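Local coordinates for DUF3248 domain-containing protein (Thermus thermophilus, PDB 2E6X), which is of unknown function, belongs to the DUF3248 family and probably forms a two-fold symmetric dimer, at the interface of chains A and B. Numbering follows the deposited sequence. Chains: chain A/B, Hypothetical protein TTHA1281.

Three patches sample one two-fold symmetric interface. Contact 1 and contact 3 are neighbours, their C-alpha centres about 7 Å apart, and share A:Leu13, A:Trp66 and B:Met53. Contact 2 lies about 17 Å from contact 1 and about 21 Å from contact 3, yet it reuses residues 2, 13, 17 and 53 of contact 1 with the chains exchanged, and residue 50 links it likewise to contact 3. Strand 13-19 and helix 50-58 serve all three, and helix 2-8 joins them in contacts 1 and 2. Such repeated burial of largely apolar side chains is consistent with a dimer, although the structure alone does not establish one.

Contact 1: the interface of chains A and B. Residues chain A 2, 13, 15, 66; chain B 17, 28, 53.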
loop_
_atom_site.group_PDB
_atom_site.type_symbol
_atom_site.label_atom_id
_atom_site.label_comp_id
_atom_site.label_asym_id
_atom_site.label_seq_id
_atom_site.Cartn_x
_atom_site.Cartn_y
_atom_site.Cartn_z
ATOM N N GLU A 2 1.855 11.098 -6.098
ATOM C CA GLU A 2 2.796 10.080 -6.584
ATOM C C GLU A 2 2.358 9.285 -7.815
ATOM O O GLU A 2 3.145 9.095 -8.722
ATOM C CB GLU A 2 3.120 9.090 -5.459
ATOM C CG GLU A 2 4.208 8.078 -5.824
ATOM C CD GLU A 2 5.570 8.707 -5.974
ATOM O OE1 GLU A 2 6.502 8.007 -6.464
ATOM O OE2 GLU A 2 5.714 9.904 -5.594
ATOM N N LEU A 13 2.970 1.096 -10.635
ATOM C CA LEU A 13 3.287 0.214 -9.509
ATOM C C LEU A 13 2.158 -0.797 -9.331
ATOM O O LEU A 13 0.986 -0.462 -9.513
ATOM C CB LEU A 13 3.422 1.043 -8.227
ATOM C CG LEU A 13 4.482 2.141 -8.220
ATOM C CD1 LEU A 13 4.441 2.820 -6.880
ATOM C CD2 LEU A 13 5.863 1.550 -8.460
ATOM N N TRP A 15 0.137 -3.312 -6.812
ATOM C CA TRP A 15 -0.164 -3.481 -5.402
ATOM C C TRP A 15 -1.003 -4.722 -5.154
ATOM O O TRP A 15 -1.969 -4.977 -5.887
ATOM C CB TRP A 15 -0.958 -2.293 -4.866
ATOM C CG TRP A 15 -0.209 -1.025 -4.849
ATOM C CD1 TRP A 15 -0.106 -0.112 -5.866
ATOM C CD2 TRP A 15 0.602 -0.534 -3.781
ATOM N NE1 TRP A 15 0.726 0.917 -5.491
ATOM C CE2 TRP A 15 1.175 0.681 -4.218
ATOM C CE3 TRP A 15 0.908 -1.004 -2.497
ATOM C CZ2 TRP A 15 2.032 1.434 -3.414
ATOM C CZ3 TRP A 15 1.768 -0.247 -1.696
ATOM C CH2 TRP A 15 2.318 0.956 -2.162
ATOM N N TRP A 66 8.803 -5.461 -1.062
ATOM C CA TRP A 66 9.104 -5.021 -2.416
ATOM C C TRP A 66 9.379 -6.239 -3.272
ATOM O O TRP A 66 10.163 -7.110 -2.901
ATOM C CB TRP A 66 10.311 -4.078 -2.448
ATOM C CG TRP A 66 10.587 -3.593 -3.829
ATOM C CD1 TRP A 66 11.436 -4.146 -4.760
ATOM C CD2 TRP A 66 9.960 -2.486 -4.461
ATOM N NE1 TRP A 66 11.374 -3.430 -5.939
ATOM C CE2 TRP A 66 10.470 -2.411 -5.784
ATOM C CE3 TRP A 66 9.020 -1.537 -4.041
ATOM C CZ2 TRP A 66 10.049 -1.437 -6.691
ATOM C CZ3 TRP A 66 8.604 -0.570 -4.946
ATOM C CH2 TRP A 66 9.127 -0.531 -6.251
HETATM N N MSE B 17 0.511 7.619 -1.323
HETATM C CA MSE B 17 1.832 7.391 -0.758
HETATM C C MSE B 17 2.782 8.501 -1.118
HETATM O O MSE B 17 2.541 9.254 -2.052
HETATM C CB MSE B 17 2.388 6.095 -1.277
HETATM C CG MSE B 17 2.333 6.083 -2.765
HETATM SE SE MSE B 17 2.675 4.357 -3.359
HETATM C CE MSE B 17 4.255 3.937 -2.300
ATOM N N VAL B 28 2.479 5.186 3.606
ATOM C CA VAL B 28 1.378 4.674 2.802
ATOM C C VAL B 28 0.112 4.952 3.587
ATOM O O VAL B 28 -0.001 4.595 4.793
ATOM C CB VAL B 28 1.540 3.187 2.538
ATOM C CG1 VAL B 28 0.245 2.595 1.948
ATOM C CG2 VAL B 28 2.724 3.015 1.560
HETATM N N MSE B 53 11.534 4.795 -3.492
HETATM C CA MSE B 53 10.479 4.012 -2.853
HETATM C C MSE B 53 10.941 2.584 -2.649
HETATM O O MSE B 53 10.688 2.004 -1.610
HETATM C CB MSE B 53 9.188 3.992 -3.681
HETATM C CG MSE B 53 8.451 5.318 -3.764
HETATM SE SE MSE B 53 6.687 5.059 -4.595
HETATM C CE MSE B 53 6.676 3.123 -4.489
#
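Strand 13-19 of chain A, through A:Leu13 and A:Trp15, faces the same strand and helix 50-58 of chain B, represented by the selenomethionines B:Met17 and B:Met53; A:Glu2 from helix 2-8 borders the patch. A:Leu13 and B:Met53 reach toward each other tip to tip, methyl against methyl. Their gap is 3.3 Å between A:Leu13 CD1 and B:Met53 CE, tighter than normal carbon packing. B:Met53 turns at its last torsion (chi3 13°), which swings the CE methyl toward the leucine. The same methyl lies 4.2 Å from A:Trp66 CZ3, the tryptophan crossing B:Met53 at about a right angle. B:Met17 meets A:Trp15 from the opposite direction and ends at the rim of the indole, where its CE is modelled in the ring plane, 3.5 Å from A:Trp15 CZ2. The selenium approaches that carbon too closely to be trusted, so the exact placement of the end of this side chain, CE included, is doubtful. B:Val28 extends the apolar wall, with CG2 4.3 Å from A:Trp15 CH2. A:Glu2 crosses B:Met17 obliquely, with its CB 3.5 Å from the carbonyl oxygen B:Met17 O. A:Glu2 OE1, a carboxylate oxygen, is 3.5 Å from the selenium SE of B:Met53. About 185 Å² of surface is hidden here, summed over both sides. The patch supplies a largely apolar part of the interface, bordered by A:Glu2, that probably holds the two chains together through end-on and edge-on packing of these side chains.

Contact 2: the interface of chains A and B. Residues chain A 17, 47-48, 50, 53; chain B 2, 5-6, 13.
The backbone of A:Leu48 is extended (phi/psi -154°/156°), following A:Asn47 in the loop before helix 50-58, and meets the carboxylate of B:Glu2, which has helical backbone torsions at the start of helix 2-8. The amide A:Leu48 N donates to B:Glu2 OE2 at 3.0 Å; the oxygen is met on its syn side, somewhat out of the carboxylate plane. B:Glu2 is bent at its second torsion (chi2 69°), turning the carboxylate to this backbone stretch. Its other oxygen, OE1, stands 2.6 Å from A:Leu48 O; two acceptors at this distance would clash unless the acid carried a proton, which is not seen, so this pair remains doubtful. A:Leu48 crosses the acid at about a right angle, and its CD2 methyl packs 3.7 Å from B:Glu2 CD. A:Asn47 slides past B:Glu2 in the opposite direction, with its side-chain oxygen OD1 3.2 Å from the backbone B:Glu2 N. Beside the polar link, A:Asn47 CB is 3.9 Å from the B:Leu5 CD2 methyl. Farther along the patch is a separate apolar contact, with A:Glu50 CG 4.0 Å from B:Leu13 CD2. A:Met53 meets B:Leu13 just as B:Met53 meets A:Leu13. The patch probably helps hold the start of helix 2-8 against the loop leading into the partner's helix 50-58.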
loop_
_atom_site.group_PDB
_atom_site.type_symbol
_atom_site.label_atom_id
_atom_site.label_comp_id
_atom_site.label_asym_id
_atom_site.label_seq_id
_atom_site.Cartn_x
_atom_site.Cartn_y
_atom_site.Cartn_z
HETATM N N MSE A 17 -2.405 -7.195 -1.583
HETATM C CA MSE A 17 -2.411 -7.261 -0.130
HETATM C C MSE A 17 -3.272 -8.391 0.366
HETATM O O MSE A 17 -4.114 -8.902 -0.362
HETATM C CB MSE A 17 -2.938 -5.972 0.434
HETATM C CG MSE A 17 -4.254 -5.653 -0.183
HETATM SE SE MSE A 17 -4.704 -3.903 0.245
HETATM C CE MSE A 17 -4.346 -3.917 2.160
ATOM N N ASN A 47 -7.365 -13.457 1.732
ATOM C CA ASN A 47 -8.324 -12.347 1.696
ATOM C C ASN A 47 -8.772 -12.110 3.128
ATOM O O ASN A 47 -8.725 -13.021 3.965
ATOM C CB ASN A 47 -9.583 -12.687 0.889
ATOM C CG ASN A 47 -9.268 -13.092 -0.532
ATOM O OD1 ASN A 47 -8.460 -12.447 -1.205
ATOM N ND2 ASN A 47 -9.900 -14.176 -0.994
ATOM N N LEU A 48 -9.175 -10.888 3.436
ATOM C CA LEU A 48 -9.689 -10.657 4.778
ATOM C C LEU A 48 -10.650 -9.470 4.715
ATOM O O LEU A 48 -10.566 -8.639 3.798
ATOM C CB LEU A 48 -8.542 -10.416 5.792
ATOM C CG LEU A 48 -7.878 -9.059 5.661
ATOM C CD1 LEU A 48 -6.739 -8.950 6.669
ATOM C CD2 LEU A 48 -7.340 -8.899 4.287
ATOM N N GLU A 50 -12.450 -5.914 5.241
ATOM C CA GLU A 50 -11.867 -4.589 5.299
ATOM C C GLU A 50 -11.661 -4.127 6.774
ATOM O O GLU A 50 -10.688 -3.420 7.100
ATOM C CB GLU A 50 -12.770 -3.607 4.530
ATOM C CG GLU A 50 -12.359 -2.171 4.676
ATOM C CD GLU A 50 -12.940 -1.483 5.907
ATOM O OE1 GLU A 50 -13.898 -1.997 6.510
ATOM O OE2 GLU A 50 -12.449 -0.394 6.249
HETATM N N MSE A 53 -8.536 -5.466 8.093
HETATM C CA MSE A 53 -7.421 -4.696 7.545
HETATM C C MSE A 53 -7.241 -3.412 8.327
HETATM O O MSE A 53 -6.124 -3.025 8.614
HETATM C CB MSE A 53 -7.633 -4.340 6.067
HETATM C CG MSE A 53 -7.577 -5.513 5.104
HETATM SE SE MSE A 53 -7.566 -4.863 3.248
HETATM C CE MSE A 53 -7.211 -3.004 3.669
ATOM N N GLU B 2 -7.721 -9.785 -2.902
ATOM C CA GLU B 2 -8.414 -8.823 -2.034
ATOM C C GLU B 2 -9.238 -7.746 -2.741
ATOM O O GLU B 2 -10.355 -7.482 -2.340
ATOM C CB GLU B 2 -7.403 -8.132 -1.112
ATOM C CG GLU B 2 -8.048 -7.219 -0.067
ATOM C CD GLU B 2 -8.827 -7.978 0.977
ATOM O OE1 GLU B 2 -9.561 -7.322 1.770
ATOM O OE2 GLU B 2 -8.701 -9.236 1.010
ATOM N N LEU B 5 -12.432 -9.234 -3.933
ATOM C CA LEU B 5 -13.343 -9.503 -2.824
ATOM C C LEU B 5 -14.100 -8.218 -2.477
ATOM O O LEU B 5 -15.325 -8.198 -2.449
ATOM C CB LEU B 5 -12.568 -9.986 -1.593
ATOM C CG LEU B 5 -13.419 -10.124 -0.324
ATOM C CD1 LEU B 5 -14.205 -11.389 -0.426
ATOM C CD2 LEU B 5 -12.579 -10.144 0.915
ATOM N N LEU B 6 -13.362 -7.141 -2.256
ATOM C CA LEU B 6 -13.965 -5.883 -1.899
ATOM C C LEU B 6 -14.877 -5.366 -3.008
ATOM O O LEU B 6 -15.931 -4.813 -2.718
ATOM C CB LEU B 6 -12.892 -4.873 -1.545
ATOM C CG LEU B 6 -12.003 -5.322 -0.382
ATOM C CD1 LEU B 6 -11.057 -4.162 -0.017
ATOM C CD2 LEU B 6 -12.860 -5.706 0.835
ATOM N N LEU B 13 -10.956 0.691 -1.618
ATOM C CA LEU B 13 -9.956 1.278 -0.723
ATOM C C LEU B 13 -9.196 2.371 -1.469
ATOM O O LEU B 13 -8.921 2.238 -2.662
ATOM C CB LEU B 13 -8.965 0.197 -0.277
ATOM C CG LEU B 13 -9.540 -1.009 0.460
ATOM C CD1 LEU B 13 -8.404 -1.933 0.799
ATOM C CD2 LEU B 13 -10.248 -0.569 1.732
#

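Contact 3: the interface of chains A and B. Residues chain A 13, 32, 66, 68; chain B 50, 53-54.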
loop_
_atom_site.group_PDB
_atom_site.type_symbol
_atom_site.label_atom_id
_atom_site.label_comp_id
_atom_site.label_asym_id
_atom_site.label_seq_id
_atom_site.Cartn_x
_atom_site.Cartn_y
_atom_site.Cartn_z
ATOM N N LEU A 13 2.970 1.096 -10.635
ATOM C CA LEU A 13 3.287 0.214 -9.509
ATOM C C LEU A 13 2.158 -0.797 -9.331
ATOM O O LEU A 13 0.986 -0.462 -9.513
ATOM C CB LEU A 13 3.422 1.043 -8.227
ATOM C CG LEU A 13 4.482 2.141 -8.220
ATOM C CD1 LEU A 13 4.441 2.820 -6.880
ATOM C CD2 LEU A 13 5.863 1.550 -8.460
ATOM N N LEU A 32 7.205 -2.720 -9.488
ATOM C CA LEU A 32 6.901 -2.122 -10.787
ATOM C C LEU A 32 5.992 -3.054 -11.554
ATOM O O LEU A 32 5.962 -4.261 -11.286
ATOM C CB LEU A 32 8.169 -1.916 -11.607
ATOM C CG LEU A 32 9.084 -0.773 -11.185
ATOM C CD1 LEU A 32 10.322 -0.796 -12.048
ATOM C CD2 LEU A 32 8.335 0.558 -11.316
ATOM N N TRP A 66 8.803 -5.461 -1.062
ATOM C CA TRP A 66 9.104 -5.021 -2.416
ATOM C C TRP A 66 9.379 -6.239 -3.272
ATOM O O TRP A 66 10.163 -7.110 -2.901
ATOM C CB TRP A 66 10.311 -4.078 -2.448
ATOM C CG TRP A 66 10.587 -3.593 -3.829
ATOM C CD1 TRP A 66 11.436 -4.146 -4.760
ATOM C CD2 TRP A 66 9.960 -2.486 -4.461
ATOM N NE1 TRP A 66 11.374 -3.430 -5.939
ATOM C CE2 TRP A 66 10.470 -2.411 -5.784
ATOM C CE3 TRP A 66 9.020 -1.537 -4.041
ATOM C CZ2 TRP A 66 10.049 -1.437 -6.691
ATOM C CZ3 TRP A 66 8.604 -0.570 -4.946
ATOM C CH2 TRP A 66 9.127 -0.531 -6.251
ATOM N N GLU A 68 10.911 -7.595 -6.578
ATOM C CA GLU A 68 11.864 -7.283 -7.624
ATOM C C GLU A 68 11.370 -7.855 -8.957
ATOM O O GLU A 68 10.803 -8.966 -8.996
ATOM C CB GLU A 68 13.227 -7.912 -7.290
ATOM C CG GLU A 68 13.801 -7.535 -5.938
ATOM C CD GLU A 68 14.674 -6.301 -5.979
ATOM O OE1 GLU A 68 15.818 -6.391 -5.451
ATOM O OE2 GLU A 68 14.228 -5.254 -6.514
ATOM N N GLU B 50 10.637 6.319 -8.022
ATOM C CA GLU B 50 10.275 4.945 -7.742
ATOM C C GLU B 50 11.458 4.172 -7.085
ATOM O O GLU B 50 11.258 3.293 -6.225
ATOM C CB GLU B 50 9.825 4.266 -9.049
ATOM C CG GLU B 50 9.598 2.788 -8.912
ATOM C CD GLU B 50 10.857 1.949 -9.103
ATOM O OE1 GLU B 50 11.863 2.453 -9.632
ATOM O OE2 GLU B 50 10.820 0.759 -8.749
HETATM N N MSE B 53 11.534 4.795 -3.492
HETATM C CA MSE B 53 10.479 4.012 -2.853
HETATM C C MSE B 53 10.941 2.584 -2.649
HETATM O O MSE B 53 10.688 2.004 -1.610
HETATM C CB MSE B 53 9.188 3.992 -3.681
HETATM C CG MSE B 53 8.451 5.318 -3.764
HETATM SE SE MSE B 53 6.687 5.059 -4.595
HETATM C CE MSE B 53 6.676 3.123 -4.489
ATOM N N ARG B 54 11.650 2.023 -3.624
ATOM C CA ARG B 54 12.093 0.653 -3.472
ATOM C C ARG B 54 13.080 0.578 -2.295
ATOM O O ARG B 54 12.967 -0.283 -1.431
ATOM C CB ARG B 54 12.740 0.148 -4.789
ATOM C CG ARG B 54 13.508 -1.139 -4.637
ATOM C CD ARG B 54 14.194 -1.506 -5.974
ATOM N NE ARG B 54 15.063 -2.670 -5.844
ATOM C CZ ARG B 54 16.357 -2.610 -5.534
ATOM N NH1 ARG B 54 16.954 -1.420 -5.318
ATOM N NH2 ARG B 54 17.067 -3.742 -5.449
#
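B:Arg54 passes across the face of the A:Trp66 indole and ends against A:Glu68, linking helix 50-58 of chain B to strand 62-66 and the residues after it in chain A. The aliphatic part of the arginine lies over the ring: CB sits 3.6 Å from the centroid of the six-membered ring of A:Trp66, and CG is 3.5 Å from that of the five-membered ring, both CH-pi contacts. The guanidinium stands nearly upright to the indole, 84° between planes, so its face does not stack on the ring. With CG opposite the backbone N (chi1 167°) and the chain extended to NE, B:Arg54 spans the tryptophan to reach the acid. There the two charged groups are nearly coplanar, 23° apart, and the guanidinium grips the carboxylate side-on. In this salt bridge, B:Arg54 NE donates to A:Glu68 OE2 at 2.8 Å.

B:Glu50 crosses both A:Leu32 and A:Trp66 at about right angles; its CG packs 3.5 Å from the A:Leu32 CD2 methyl, and its OE2 lies 3.3 Å from A:Trp66 CH2. The second bond of the arginine grip runs from B:Arg54 NH2 to A:Glu68 OE1 at 2.9 Å, entering on that oxygen's syn lone pair.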